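Local coordinates for enoyl-[acyl-carrier-protein] reductase [FMN] (PDB 5GVJ) that probably reduces the enoyl double bond of acyl-carrier-protein-bound intermediates with NADH in fatty acid synthesis, working through an FMN cofactor, at residues I168-I173 / A189-T194; T113-V118 / G132-I137; V34-G39 / T64-G69. The protein carries 1 engineered substitution. All coordinates share one frame; numbering follows the deposited sequence.

Contact 1 (I168-I173 / A189-T194); sequences IAAGGI and AVQMGT
The flat group here is the carboxamide of Gln191, whose OE1 tip rests 3.5 Å from Ala170 CB while the other tip, NE2, donates to Met19 O. With CG anti to the backbone N (chi1 178°) and the chain extended beyond it, the amide runs out past Ala170 on their shared face of the sheet. The backbones run parallel: Ala169 N donates to Ala189 O at 3.1 Å, and Gln191 N to Ala169 O at 2.8 Å. Ile168 and Ala189 pack on the Gln191 face. On the other face Val190 CG1 touches Ile173 CD1 at 3.9 Å, and Ile173 CG2 meets Met192 CE at 3.6 Å, the two side chains at about a right angle.

Beyond Ala170 the two backbones no longer bond directly, and one water links them: it accepts from Gly171 N and Ile173 N and donates to Gln191 O at 2.8 Å. Gly172, Gln191, Gly193 and Thr194 bind FMN in this protein, so this is the cofactor end of two strands of a TIM barrel, although the flavin is absent from this chain. Strands 136-139 and 17-18 flank the pair, helix 176-185 packs on Ala169 and Val190, Val7 of helix 6-11 touches Ile168 and Ala189, and Phe153 of the second subunit packs on Ile173.

Contact 2 (T113-V118 / G132-I137); sequences TKVIPV and GADAVI
A beta-alpha-beta unit of the TIM barrel closes here, strand 114-119 and the run into strand 136-139 meeting side by side, with Asp134 bonded to Val115 where they first come together. Asp134 grips the backbone of Val115 at both polar atoms: its OD2 accepts from Val115 N at 2.9 Å, and its own N donates to Val115 O at 3.0 Å. The first bond is nearly straight (167°) and comes to the anti side of OD2, somewhat out of the carboxylate plane. CG is set anti to the carbonyl carbon of Asp134, beside its N, so one residue can use side chain and amide on the same neighbour. The carboxylate thus stands in for a strand carbonyl before regular pairing begins. Lys114 crosses it at about a right angle, CD 3.9 Å from Asp134 CG, but its ammonium group leads away.

Further along, Pro117 has no N-H to offer Ala135 O; its CD sits 3.3 Å from that oxygen instead, and Ile116 CA also points a hydrogen at it. Pro117 CD packs on Ala133 CB as well. Regular strand pairing begins where Ile137 N donates to Pro117 O at 3.0 Å. On the face of Val118 and Ile137, Val118 CG2 lies 3.7 Å from Ile137 CD1, and Ile116 CG2 reaches Ile137 CG1 at 3.6 Å.

Strands 93-97 and 167-170 continue the sheet, one beyond each partner. Leu10 and Leu11 of helix 6-11 pack on Asp134, Ala135 and Ile116, while helix 102-110 lies against Val115, and its Lys109 touches Asp134 while its NZ bonds to Gly132 O.

Contact 3 (V34-G39 / T64-G69); sequences VSEAGG and TDKPFG
The last turn of helix 28-36 lies against the approach to strand 68-73, Ser35 CA being 5.9 Å from Lys66 CA, and the helix ends in a Schellman motif with Gly38 at positive phi. Lys66 reaches along that end: extended beyond CG, it runs its methylenes past Ser35 O, CD at 3.3 Å, and sets NZ 2.9 Å from Glu36 O, to which it donates. A positive charge at the C-terminal end of a helix is probably favourable for the helix dipole. The carboxylate of Glu36 adds a long salt bridge, Glu36 OE2 to Lys66 NZ at 3.6 Å. An alanine in place of Lys66 would probably leave Glu36 O without its ammonium donor and remove the distant positive charge facing the Glu36 carboxylate.

Glu36 has CG anti to its backbone N and then bends at chi2 (57°), which turns OE1 back to Thr64. There Thr64 OG1 donates to Glu36 OE1 at 2.7 Å, and a water gives OE1 a second hydrogen while accepting from Asp65 N. Thr64 OG1 in turn accepts from Lys66 N at 3.1 Å, an ST turn that fixes the hydroxyl for its bond to Glu36. Deeper in, Ser35 OG donates to Pro67 O at 2.6 Å, in the carbonyl plane, and itself accepts from Gly41 N, so a single buried hydroxyl joins helix end, loop and the start of strand 41-44.

Gly69 pairs with strand 41-44 through its backbone, the Phe68 ring turns away to pack on helix 50-63, and helix 290-309 lies against Ala37 on the far side of the turn.

In the fold
Contacts 1 and 2 are buried and adjoin in the barrel sheet: Ile137 of contact 2 packs through CG2 on Ala170 and on Gln191 OE1 of contact 1, and Ile168 N probably bonds to Val136 O. Each closes a beta-alpha-beta unit with parallel strand bonds and small or branched apolar side chains. Contact 1 lies nearest the chain centre and carries FMN-binding residues, whereas contact 2 adds a carboxylate-to-backbone bond at the mouth of the pair. Contact 3 reaches the same sheet but touches neither; its centre is about 17 Å from that of contact 1. There a helix end meets the loop entering a strand, partly exposed, through charged and hydroxyl groups rather than strand pairing.

Contact 1 (I168-I173 / A189-T194)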
loop_
_atom_site.group_PDB
_atom_site.type_symbol
_atom_site.label_atom_id
_atom_site.label_comp_id
_atom_site.label_asym_id
_atom_site.label_seq_id
_atom_site.Cartn_x
_atom_site.Cartn_y
_atom_site.Cartn_z
ATOM N N ILE A 168 10.915 2.895 9.398
ATOM C CA ILE A 168 10.745 1.457 9.246
ATOM C C ILE A 168 9.328 1.222 8.743
ATOM O O ILE A 168 8.365 1.741 9.321
ATOM C CB ILE A 168 11.012 0.723 10.573
ATOM C CG1 ILE A 168 12.413 1.079 11.084
ATOM C CG2 ILE A 168 10.866 -0.781 10.401
ATOM C CD1 ILE A 168 12.736 0.534 12.473
ATOM N N ALA A 169 9.202 0.481 7.643
ATOM C CA ALA A 169 7.902 0.235 7.029
ATOM C C ALA A 169 7.277 -1.015 7.633
ATOM O O ALA A 169 7.957 -2.030 7.786
ATOM C CB ALA A 169 8.045 0.063 5.521
ATOM N N ALA A 170 5.988 -0.931 7.980
ATOM C CA ALA A 170 5.235 -2.067 8.499
ATOM C C ALA A 170 3.868 -2.121 7.830
ATOM O O ALA A 170 3.259 -1.082 7.569
ATOM C CB ALA A 170 5.055 -1.986 10.018
ATOM N N GLY A 171 3.382 -3.336 7.589
ATOM C CA GLY A 171 2.091 -3.545 6.978
ATOM C C GLY A 171 2.225 -3.935 5.523
ATOM O O GLY A 171 2.684 -3.128 4.705
ATOM N N GLY A 172 1.834 -5.169 5.196
ATOM C CA GLY A 172 1.861 -5.664 3.835
ATOM C C GLY A 172 3.180 -6.244 3.379
ATOM O O GLY A 172 3.317 -6.582 2.201
ATOM N N ILE A 173 4.160 -6.385 4.266
ATOM C CA ILE A 173 5.496 -6.796 3.870
ATOM C C ILE A 173 5.712 -8.223 4.339
ATOM O O ILE A 173 5.701 -8.494 5.544
ATOM C CB ILE A 173 6.566 -5.857 4.441
ATOM C CG1 ILE A 173 6.239 -4.412 4.048
ATOM C CG2 ILE A 173 7.928 -6.256 3.902
ATOM C CD1 ILE A 173 6.880 -3.388 4.929
ATOM N N ALA A 189 14.284 -0.040 6.876
ATOM C CA ALA A 189 14.094 -1.383 7.415
ATOM C C ALA A 189 12.625 -1.737 7.230
ATOM O O ALA A 189 11.816 -0.908 6.803
ATOM C CB ALA A 189 14.524 -1.481 8.889
ATOM N N VAL A 190 12.283 -2.993 7.523
ATOM C CA VAL A 190 10.898 -3.431 7.415
ATOM C C VAL A 190 10.535 -4.244 8.646
ATOM O O VAL A 190 11.378 -4.921 9.237
ATOM C CB VAL A 190 10.635 -4.253 6.129
ATOM C CG1 VAL A 190 10.754 -3.356 4.885
ATOM C CG2 VAL A 190 11.589 -5.439 6.029
ATOM N N GLN A 191 9.266 -4.172 9.021
ATOM C CA GLN A 191 8.710 -4.976 10.097
ATOM C C GLN A 191 7.649 -5.880 9.484
ATOM O O GLN A 191 6.811 -5.410 8.708
ATOM C CB GLN A 191 8.129 -4.084 11.198
ATOM C CG GLN A 191 7.500 -4.852 12.336
ATOM C CD GLN A 191 7.003 -3.921 13.414
ATOM O OE1 GLN A 191 6.335 -2.927 13.119
ATOM N NE2 GLN A 191 7.358 -4.215 14.669
ATOM N N MET A 192 7.707 -7.189 9.788
ATOM C CA MET A 192 6.869 -8.182 9.100
ATOM C C MET A 192 6.157 -9.041 10.134
ATOM O O MET A 192 6.537 -10.200 10.338
ATOM C CB MET A 192 7.707 -9.057 8.159
ATOM C CG MET A 192 8.562 -8.335 7.144
ATOM S SD MET A 192 9.200 -9.586 6.004
ATOM C CE MET A 192 10.377 -8.643 5.053
ATOM N N GLY A 193 5.115 -8.498 10.755
ATOM C CA GLY A 193 4.469 -9.218 11.839
ATOM C C GLY A 193 3.892 -10.564 11.436
ATOM O O GLY A 193 4.244 -11.600 12.019
ATOM N N THR A 194 3.026 -10.566 10.420
ATOM C CA THR A 194 2.346 -11.805 10.049
ATOM C C THR A 194 3.335 -12.844 9.528
ATOM O O THR A 194 3.224 -14.032 9.862
ATOM C CB THR A 194 1.239 -11.513 9.026
ATOM O OG1 THR A 194 0.241 -10.676 9.635
ATOM C CG2 THR A 194 0.574 -12.803 8.554
HETATM O O HOH W 1 4.505 -5.982 7.212
#

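Contact 2 (T113-V118 / G132-I137)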
loop_
_atom_site.group_PDB
_atom_site.type_symbol
_atom_site.label_atom_id
_atom_site.label_comp_id
_atom_site.label_asym_id
_atom_site.label_seq_id
_atom_site.Cartn_x
_atom_site.Cartn_y
_atom_site.Cartn_z
ATOM N N THR A 113 18.401 3.635 25.738
ATOM C CA THR A 113 17.471 2.840 24.951
ATOM C C THR A 113 17.161 3.556 23.638
ATOM O O THR A 113 17.020 4.782 23.607
ATOM C CB THR A 113 16.195 2.608 25.762
ATOM O OG1 THR A 113 16.501 1.787 26.894
ATOM C CG2 THR A 113 15.120 1.929 24.930
ATOM N N LYS A 114 17.087 2.797 22.538
ATOM C CA LYS A 114 16.614 3.348 21.266
ATOM C C LYS A 114 15.094 3.281 21.244
ATOM O O LYS A 114 14.511 2.229 21.527
ATOM C CB LYS A 114 17.195 2.595 20.070
ATOM C CG LYS A 114 18.723 2.503 20.055
ATOM C CD LYS A 114 19.353 3.886 19.966
ATOM C CE LYS A 114 20.839 3.787 19.634
ATOM N NZ LYS A 114 21.545 2.838 20.531
ATOM N N VAL A 115 14.452 4.403 20.914
ATOM C CA VAL A 115 13.003 4.538 21.022
ATOM C C VAL A 115 12.423 4.663 19.619
ATOM O O VAL A 115 12.823 5.550 18.855
ATOM C CB VAL A 115 12.622 5.739 21.896
ATOM C CG1 VAL A 115 11.118 5.853 22.009
ATOM C CG2 VAL A 115 13.267 5.592 23.291
ATOM N N ILE A 116 11.491 3.773 19.280
ATOM C CA ILE A 116 10.923 3.727 17.931
ATOM C C ILE A 116 9.401 3.671 18.022
ATOM O O ILE A 116 8.833 2.573 18.051
ATOM C CB ILE A 116 11.463 2.524 17.136
ATOM C CG1 ILE A 116 12.993 2.524 17.141
ATOM C CG2 ILE A 116 10.976 2.588 15.672
ATOM C CD1 ILE A 116 13.617 1.345 16.398
ATOM N N PRO A 117 8.708 4.814 18.053
ATOM C CA PRO A 117 7.241 4.796 18.071
ATOM C C PRO A 117 6.682 4.277 16.754
ATOM O O PRO A 117 7.268 4.478 15.692
ATOM C CB PRO A 117 6.862 6.275 18.272
ATOM C CG PRO A 117 8.113 6.961 18.736
ATOM C CD PRO A 117 9.242 6.182 18.098
ATOM N N VAL A 118 5.536 3.608 16.834
ATOM C CA VAL A 118 4.769 3.230 15.645
ATOM C C VAL A 118 3.778 4.350 15.359
ATOM O O VAL A 118 3.090 4.825 16.269
ATOM C CB VAL A 118 4.052 1.881 15.850
ATOM C CG1 VAL A 118 3.288 1.467 14.599
ATOM C CG2 VAL A 118 5.050 0.779 16.239
ATOM N N GLY A 132 12.456 13.413 20.188
ATOM C CA GLY A 132 13.677 12.657 20.360
ATOM C C GLY A 132 13.664 11.213 19.873
ATOM O O GLY A 132 14.617 10.480 20.150
ATOM N N ALA A 133 12.640 10.782 19.148
ATOM C CA ALA A 133 12.627 9.404 18.673
ATOM C C ALA A 133 13.860 9.115 17.821
ATOM O O ALA A 133 14.330 9.970 17.061
ATOM C CB ALA A 133 11.347 9.121 17.888
ATOM N N ASP A 134 14.391 7.898 17.960
ATOM C CA ASP A 134 15.550 7.485 17.174
ATOM C C ASP A 134 15.160 7.030 15.782
ATOM O O ASP A 134 15.966 7.134 14.857
ATOM C CB ASP A 134 16.304 6.358 17.885
ATOM C CG ASP A 134 16.889 6.811 19.210
ATOM O OD1 ASP A 134 17.950 7.471 19.183
ATOM O OD2 ASP A 134 16.280 6.541 20.262
ATOM N N ALA A 135 13.948 6.509 15.627
ATOM C CA ALA A 135 13.427 6.077 14.339
ATOM C C ALA A 135 11.924 5.971 14.514
ATOM O O ALA A 135 11.414 6.106 15.623
ATOM C CB ALA A 135 14.038 4.738 13.895
ATOM N N VAL A 136 11.210 5.738 13.414
ATOM C CA VAL A 136 9.766 5.558 13.490
ATOM C C VAL A 136 9.365 4.397 12.611
ATOM O O VAL A 136 9.963 4.156 11.556
ATOM C CB VAL A 136 8.972 6.823 13.089
ATOM C CG1 VAL A 136 9.295 7.957 14.024
ATOM C CG2 VAL A 136 9.260 7.196 11.647
ATOM N N ILE A 137 8.362 3.665 13.067
ATOM C CA ILE A 137 7.717 2.631 12.282
ATOM C C ILE A 137 6.478 3.266 11.673
ATOM O O ILE A 137 5.613 3.779 12.395
ATOM C CB ILE A 137 7.362 1.408 13.143
ATOM C CG1 ILE A 137 8.636 0.712 13.658
ATOM C CG2 ILE A 137 6.530 0.411 12.330
ATOM C CD1 ILE A 137 8.432 -0.095 14.940
#

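Contact 3 (V34-G39 / T64-G69)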
loop_
_atom_site.group_PDB
_atom_site.type_symbol
_atom_site.label_atom_id
_atom_site.label_comp_id
_atom_site.label_asym_id
_atom_site.label_seq_id
_atom_site.Cartn_x
_atom_site.Cartn_y
_atom_site.Cartn_z
ATOM N N VAL A 34 14.241 -14.629 16.224
ATOM C CA VAL A 34 14.471 -13.569 15.244
ATOM C C VAL A 34 15.775 -12.823 15.546
ATOM O O VAL A 34 16.577 -12.558 14.644
ATOM C CB VAL A 34 13.260 -12.616 15.202
ATOM C CG1 VAL A 34 13.529 -11.465 14.236
ATOM C CG2 VAL A 34 12.009 -13.367 14.740
ATOM N N SER A 35 16.020 -12.493 16.819
ATOM C CA SER A 35 17.244 -11.773 17.174
ATOM C C SER A 35 18.488 -12.617 16.919
ATOM O O SER A 35 19.482 -12.120 16.385
ATOM C CB SER A 35 17.189 -11.332 18.636
ATOM O OG SER A 35 16.369 -10.178 18.798
ATOM N N GLU A 36 18.467 -13.894 17.300
ATOM C CA GLU A 36 19.644 -14.732 17.059
ATOM C C GLU A 36 19.910 -14.896 15.565
ATOM O O GLU A 36 21.071 -14.951 15.142
ATOM C CB GLU A 36 19.479 -16.092 17.741
ATOM C CG GLU A 36 20.710 -17.014 17.640
ATOM C CD GLU A 36 21.975 -16.382 18.201
ATOM O OE1 GLU A 36 21.869 -15.578 19.160
ATOM O OE2 GLU A 36 23.079 -16.691 17.687
ATOM N N ALA A 37 18.850 -14.912 14.749
ATOM C CA ALA A 37 18.983 -14.956 13.295
ATOM C C ALA A 37 19.448 -13.638 12.681
ATOM O O ALA A 37 19.568 -13.571 11.453
ATOM C CB ALA A 37 17.656 -15.354 12.657
ATOM N N GLY A 38 19.671 -12.587 13.477
ATOM C CA GLY A 38 20.237 -11.349 12.967
ATOM C C GLY A 38 19.267 -10.204 12.733
ATOM O O GLY A 38 19.708 -9.116 12.340
ATOM N N GLY A 39 17.975 -10.414 12.946
ATOM C CA GLY A 39 16.985 -9.358 12.889
ATOM C C GLY A 39 16.736 -8.798 14.270
ATOM O O GLY A 39 17.542 -8.964 15.187
ATOM N N THR A 64 19.676 -15.704 23.625
ATOM C CA THR A 64 20.509 -14.910 22.730
ATOM C C THR A 64 21.105 -13.709 23.454
ATOM O O THR A 64 20.476 -13.112 24.331
ATOM C CB THR A 64 19.714 -14.415 21.514
ATOM O OG1 THR A 64 20.582 -13.678 20.643
ATOM C CG2 THR A 64 18.583 -13.500 21.965
ATOM N N ASP A 65 22.315 -13.336 23.037
ATOM C CA ASP A 65 22.985 -12.127 23.493
ATOM C C ASP A 65 22.738 -10.928 22.577
ATOM O O ASP A 65 23.216 -9.828 22.875
ATOM C CB ASP A 65 24.495 -12.365 23.594
ATOM C CG ASP A 65 24.851 -13.499 24.548
ATOM O OD1 ASP A 65 24.149 -13.672 25.567
ATOM O OD2 ASP A 65 25.842 -14.215 24.278
ATOM N N LYS A 66 22.011 -11.112 21.479
ATOM C CA LYS A 66 21.877 -10.084 20.453
ATOM C C LYS A 66 20.763 -9.099 20.788
ATOM O O LYS A 66 19.912 -9.369 21.633
ATOM C CB LYS A 66 21.624 -10.747 19.096
ATOM C CG LYS A 66 22.812 -11.598 18.668
ATOM C CD LYS A 66 22.647 -12.201 17.289
ATOM C CE LYS A 66 23.776 -13.207 17.029
ATOM N NZ LYS A 66 23.682 -13.762 15.641
ATOM N N PRO A 67 20.736 -7.932 20.136
ATOM C CA PRO A 67 19.718 -6.931 20.476
ATOM C C PRO A 67 18.304 -7.451 20.274
ATOM O O PRO A 67 18.037 -8.358 19.481
ATOM C CB PRO A 67 20.021 -5.768 19.522
ATOM C CG PRO A 67 21.474 -5.892 19.226
ATOM C CD PRO A 67 21.760 -7.390 19.226
ATOM N N PHE A 68 17.384 -6.830 21.000
ATOM C CA PHE A 68 15.978 -7.187 20.957
ATOM C C PHE A 68 15.191 -5.967 21.399
ATOM O O PHE A 68 15.742 -5.041 22.000
ATOM C CB PHE A 68 15.675 -8.383 21.868
ATOM C CG PHE A 68 15.896 -8.086 23.328
ATOM C CD1 PHE A 68 17.167 -8.163 23.875
ATOM C CD2 PHE A 68 14.839 -7.689 24.143
ATOM C CE1 PHE A 68 17.375 -7.870 25.210
ATOM C CE2 PHE A 68 15.046 -7.395 25.482
ATOM C CZ PHE A 68 16.311 -7.486 26.011
ATOM N N GLY A 69 13.897 -5.973 21.100
ATOM C CA GLY A 69 13.015 -4.904 21.509
ATOM C C GLY A 69 11.893 -5.402 22.401
ATOM O O GLY A 69 11.631 -6.608 22.524
HETATM O O HOH W 2 23.651 -14.667 21.205
#